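Local coordinates for superoxide dismutase (Anaplasma phagocytophilum, PDB 3JS4), which probably converts superoxide radicals into molecular oxygen and hydrogen peroxide, by alternately reducing and oxidising the iron ion at its active site, at residues G48-Y53 with F103-M108; A137-G142 with K202-F207. All coordinates share one frame; numbering follows the deposited sequence.

Interaction 1: residues G48-Y53 with F103-M108; sequences GHHKTY and FYWQSM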
# COMPACT_ATOMS: atom_id res chain seq x y z
N GLY A 48 -13.48 5.22 8.46
CA GLY A 48 -13.03 6.48 9.07
C GLY A 48 -11.98 7.15 8.17
O GLY A 48 -12.29 8.14 7.50
N HIS A 49 -10.75 6.64 8.19
CA HIS A 49 -9.63 7.30 7.47
C HIS A 49 -9.79 7.25 5.95
O HIS A 49 -9.73 8.28 5.30
CB HIS A 49 -8.27 6.70 7.87
CG HIS A 49 -7.90 6.92 9.30
ND1 HIS A 49 -7.08 7.95 9.71
CD2 HIS A 49 -8.25 6.24 10.43
CE1 HIS A 49 -6.91 7.88 11.02
NE2 HIS A 49 -7.62 6.86 11.48
N HIS A 50 -9.98 6.06 5.40
CA HIS A 50 -10.05 5.90 3.94
C HIS A 50 -11.27 6.65 3.37
O HIS A 50 -11.15 7.40 2.38
CB HIS A 50 -10.10 4.41 3.61
CG HIS A 50 -9.87 4.08 2.17
ND1 HIS A 50 -9.80 2.77 1.72
CD2 HIS A 50 -9.73 4.86 1.07
CE1 HIS A 50 -9.62 2.77 0.41
NE2 HIS A 50 -9.57 4.02 -0.01
N LYS A 51 -12.44 6.47 4.00
CA LYS A 51 -13.65 7.21 3.59
C LYS A 51 -13.41 8.75 3.60
O LYS A 51 -13.88 9.47 2.70
CB LYS A 51 -14.82 6.89 4.51
CG LYS A 51 -16.15 7.44 4.00
CD LYS A 51 -17.06 7.88 5.10
CE LYS A 51 -18.42 8.34 4.52
NZ LYS A 51 -18.30 9.60 3.74
N THR A 52 -12.74 9.24 4.65
CA THR A 52 -12.52 10.69 4.77
C THR A 52 -11.65 11.24 3.62
O THR A 52 -11.92 12.32 3.09
CB THR A 52 -11.99 11.06 6.16
OG1 THR A 52 -12.98 10.67 7.12
CG2 THR A 52 -11.73 12.59 6.27
N TYR A 53 -10.63 10.49 3.20
CA TYR A 53 -9.82 10.89 2.03
C TYR A 53 -10.65 11.06 0.77
O TYR A 53 -10.46 12.02 -0.02
CB TYR A 53 -8.71 9.87 1.78
CG TYR A 53 -7.61 9.91 2.80
CD1 TYR A 53 -6.91 11.08 3.02
CD2 TYR A 53 -7.22 8.75 3.51
CE1 TYR A 53 -5.87 11.14 3.96
CE2 TYR A 53 -6.17 8.80 4.45
CZ TYR A 53 -5.51 10.02 4.65
OH TYR A 53 -4.45 10.15 5.53
N PHE A 103 -4.63 -0.03 -2.53
CA PHE A 103 -3.54 -0.99 -2.77
C PHE A 103 -3.30 -1.84 -1.52
O PHE A 103 -3.04 -3.05 -1.61
CB PHE A 103 -2.25 -0.23 -3.11
CG PHE A 103 -1.28 -1.02 -3.97
CD1 PHE A 103 -1.58 -1.29 -5.30
CD2 PHE A 103 -0.07 -1.49 -3.45
CE1 PHE A 103 -0.70 -2.02 -6.11
CE2 PHE A 103 0.81 -2.21 -4.24
CZ PHE A 103 0.51 -2.47 -5.58
N TYR A 104 -3.37 -1.18 -0.36
CA TYR A 104 -3.14 -1.85 0.93
C TYR A 104 -4.17 -2.96 1.14
O TYR A 104 -3.82 -4.07 1.57
CB TYR A 104 -3.26 -0.81 2.03
CG TYR A 104 -3.20 -1.28 3.47
CD1 TYR A 104 -2.11 -2.01 3.96
CD2 TYR A 104 -4.22 -0.91 4.37
CE1 TYR A 104 -2.05 -2.38 5.30
CE2 TYR A 104 -4.16 -1.27 5.71
CZ TYR A 104 -3.07 -1.99 6.17
OH TYR A 104 -3.04 -2.35 7.48
N TRP A 105 -5.46 -2.66 0.91
CA TRP A 105 -6.46 -3.69 1.14
C TRP A 105 -6.26 -4.90 0.23
O TRP A 105 -6.51 -6.04 0.66
CB TRP A 105 -7.91 -3.16 1.02
CG TRP A 105 -8.19 -1.93 1.87
CD1 TRP A 105 -8.64 -0.71 1.44
CD2 TRP A 105 -8.03 -1.81 3.29
NE1 TRP A 105 -8.78 0.15 2.49
CE2 TRP A 105 -8.42 -0.49 3.64
CE3 TRP A 105 -7.62 -2.70 4.31
CZ2 TRP A 105 -8.40 -0.03 4.97
CZ3 TRP A 105 -7.59 -2.24 5.62
CH2 TRP A 105 -7.97 -0.90 5.94
N GLN A 106 -5.87 -4.66 -1.02
CA GLN A 106 -5.60 -5.75 -1.96
C GLN A 106 -4.33 -6.55 -1.59
O GLN A 106 -4.17 -7.70 -2.03
CB GLN A 106 -5.47 -5.22 -3.39
CG GLN A 106 -6.65 -4.38 -3.85
CD GLN A 106 -6.47 -3.83 -5.24
OE1 GLN A 106 -6.08 -2.66 -5.42
NE2 GLN A 106 -6.72 -4.67 -6.25
N SER A 107 -3.46 -5.93 -0.79
CA SER A 107 -2.19 -6.50 -0.37
C SER A 107 -2.35 -7.47 0.81
O SER A 107 -1.36 -7.98 1.34
CB SER A 107 -1.23 -5.36 0.01
OG SER A 107 -0.85 -4.61 -1.16
N MET A 108 -3.58 -7.72 1.23
CA MET A 108 -3.83 -8.63 2.34
C MET A 108 -5.01 -9.51 1.94
O MET A 108 -5.75 -9.16 1.03
CB MET A 108 -4.18 -7.84 3.61
CG MET A 108 -3.11 -6.82 4.06
SD MET A 108 -3.50 -5.98 5.62
CE MET A 108 -4.78 -4.82 5.12
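W105 and H50 do all the touching between these two helical segments, and they do it through one N-H...N hydrogen bond. Walking from the start of 103-108, F103 stacks its ring on W99 and meets F216 edge-to-face. Y104 follows, and its CD2 sits 3.7 Å above the plane of the W105 ring, near the rim, against one face of the indole. At W105, with CG anti to the carbonyl carbon (chi1 -52°), the indole reaches across to H50, and its NE1 donates to H50 ND1 at 2.9 Å. The N-H...N angle is 161°. The acceptor lies practically in the indole plane, but the donor stands 22° out of the imidazole plane, so the two rings meet rim to rim with a modest twist. The reach of the two side chains is what spans the gap, since the CA atoms of H50 and W105 are 10.6 Å apart.

Both residues belong to the alpha-hairpin domain of the iron/manganese superoxide dismutases, and both flank iron ligands. W105 meets H45 edge-to-face, and the ring of H50 meets that of H101. The side chain of W105 is about 6 Å from the bound iron (nearest atoms). The bond therefore links two second-shell rings, each beside a ligating histidine. Y30 OH bonds to the backbone O of W105.

Past the end of the helix, S107 OG turns back to F103 O at 2.7 Å, approaching from above the carbonyl plane. M108 then places its CE 3.4 Å over the plane of the Y104 ring, toward the rim.

Interaction 2: residues A137-G142 with K202-F207; sequences AFTTSG and KYIDVF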
# COMPACT_ATOMS: atom_id res chain seq x y z
N ALA A 137 14.19 -7.87 5.62
CA ALA A 137 14.27 -6.59 4.90
C ALA A 137 12.96 -5.83 5.08
O ALA A 137 12.96 -4.63 5.33
CB ALA A 137 14.56 -6.82 3.42
N PHE A 138 11.85 -6.55 4.94
CA PHE A 138 10.54 -5.96 5.09
C PHE A 138 10.35 -5.41 6.50
O PHE A 138 9.83 -4.31 6.66
CB PHE A 138 9.45 -6.99 4.74
CG PHE A 138 8.13 -6.38 4.34
CD1 PHE A 138 7.13 -6.19 5.27
CD2 PHE A 138 7.90 -6.00 3.01
CE1 PHE A 138 5.90 -5.63 4.89
CE2 PHE A 138 6.67 -5.44 2.63
CZ PHE A 138 5.67 -5.25 3.58
N THR A 139 10.79 -6.17 7.51
CA THR A 139 10.62 -5.76 8.92
C THR A 139 11.49 -4.54 9.24
O THR A 139 11.03 -3.58 9.85
CB THR A 139 10.91 -6.93 9.90
OG1 THR A 139 10.04 -8.04 9.61
CG2 THR A 139 10.70 -6.51 11.36
N THR A 140 12.75 -4.59 8.78
CA THR A 140 13.71 -3.50 8.98
C THR A 140 13.19 -2.22 8.36
O THR A 140 13.34 -1.12 8.92
CB THR A 140 15.07 -3.89 8.34
OG1 THR A 140 15.60 -5.03 9.04
CG2 THR A 140 16.10 -2.75 8.39
N SER A 141 12.60 -2.36 7.17
CA SER A 141 12.10 -1.20 6.44
C SER A 141 10.92 -0.57 7.20
O SER A 141 10.83 0.65 7.32
CB SER A 141 11.73 -1.59 5.02
OG SER A 141 11.10 -0.51 4.34
N GLY A 142 10.05 -1.41 7.75
CA GLY A 142 8.90 -0.88 8.47
C GLY A 142 9.28 -0.16 9.75
O GLY A 142 8.69 0.87 10.07
N LYS A 202 5.10 -5.80 16.42
CA LYS A 202 4.08 -6.84 16.56
C LYS A 202 3.16 -6.86 15.35
O LYS A 202 2.87 -7.91 14.81
CB LYS A 202 3.27 -6.71 17.85
CG LYS A 202 3.31 -7.98 18.64
CD LYS A 202 2.33 -7.99 19.81
CE LYS A 202 1.96 -9.43 20.15
NZ LYS A 202 1.05 -9.52 21.34
N TYR A 203 2.71 -5.68 14.93
CA TYR A 203 1.88 -5.54 13.72
C TYR A 203 2.61 -5.98 12.44
O TYR A 203 2.02 -6.62 11.58
CB TYR A 203 1.40 -4.08 13.57
CG TYR A 203 0.97 -3.65 12.18
CD1 TYR A 203 -0.25 -4.07 11.64
CD2 TYR A 203 1.73 -2.75 11.45
CE1 TYR A 203 -0.66 -3.64 10.36
CE2 TYR A 203 1.34 -2.32 10.19
CZ TYR A 203 0.13 -2.75 9.66
OH TYR A 203 -0.27 -2.32 8.40
N ILE A 204 3.89 -5.63 12.31
CA ILE A 204 4.67 -6.06 11.13
C ILE A 204 4.80 -7.60 11.11
O ILE A 204 4.68 -8.23 10.05
CB ILE A 204 6.07 -5.38 11.05
CG1 ILE A 204 5.91 -3.86 10.91
CG2 ILE A 204 6.85 -5.91 9.82
CD1 ILE A 204 7.20 -3.09 11.08
N ASP A 205 5.05 -8.19 12.28
CA ASP A 205 5.13 -9.64 12.42
C ASP A 205 3.86 -10.31 11.96
O ASP A 205 3.90 -11.26 11.19
CB ASP A 205 5.44 -10.05 13.86
CG ASP A 205 6.84 -9.68 14.30
OD1 ASP A 205 7.67 -9.27 13.46
OD2 ASP A 205 7.11 -9.81 15.52
N VAL A 206 2.73 -9.79 12.44
CA VAL A 206 1.43 -10.31 12.09
C VAL A 206 1.15 -10.15 10.58
O VAL A 206 0.61 -11.07 9.93
CB VAL A 206 0.34 -9.65 12.93
CG1 VAL A 206 -1.01 -9.89 12.33
CG2 VAL A 206 0.39 -10.19 14.36
N PHE A 207 1.52 -9.00 10.02
CA PHE A 207 1.36 -8.78 8.58
C PHE A 207 2.05 -9.87 7.73
O PHE A 207 1.45 -10.47 6.80
CB PHE A 207 1.89 -7.39 8.19
CG PHE A 207 1.66 -7.03 6.73
CD1 PHE A 207 0.48 -6.40 6.34
CD2 PHE A 207 2.63 -7.30 5.77
CE1 PHE A 207 0.24 -6.04 4.98
CE2 PHE A 207 2.41 -6.96 4.40
CZ PHE A 207 1.22 -6.32 4.02
O HOH W 1 8.78 -9.90 11.21
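F138 and F207 lie with their rings nearly parallel, the planes only 4° apart, yet slid so far along that they barely overlap. The centroids are 5.7 Å apart, and the touching is done by F138 CE1 and F207 CE2 at 3.8 Å. In F138 a chi1 of -158°, with CG anti to the backbone N, swings the ring out toward helix 200-211, where the two side chains cross at about a right angle.

I204 works between the same helices with its two branches parted. CG2 comes up beside T139, 3.8 Å from OG1, while CD1 at the end of the other branch rests against the backbone of G142, 3.8 Å from CA. A side chain on G142 would point at I204, and its absence lets the delta methyl lie directly on the main chain. The polar edge of the contact is bridged by a water that donates to both sides, to T139 OG1 at 2.8 Å and to D205 OD1 at 2.6 Å. T139 OG1 also bonds to N135 O one turn back, and D205 OD1 forms a salt bridge with K201.

The segment axes approach to 10.1 Å and run roughly antiparallel, at 149°. This pairs helix 131-144 with helix 200-211 in the C-terminal alpha/beta domain. On the sheet side, M185 of strand 179-186 touches F138, I204 and F207 alike; V164 of strand 161-168 meets F138, R200 at the start of helix 200-211 bonds to G142 O, and Y196 of helix 193-196 packs on V206.

From the N terminus, helix 39-60 comes first, and interaction 1 closes the loop of 49 residues that returns along helix 89-106, within the alpha-hairpin domain. Only then does interaction 2 open, on helix 131-144; it closes after the three-stranded sheet, when helix 200-211 comes back. The loops follow in series and neither nests nor crosses, and the contact centres are about 18 Å apart. Even so, residues 103-108 and 202-207 touch: Y104 OH and Y203 OH, 2.9 Å apart, form a probable hydrogen bond, and M108 CG packs on F207 CE1 at 3.6 Å. The helical hairpin and the C-terminal domain are thereby joined close to the iron ligand D186, whose backbone O also bonds to Y203 OH.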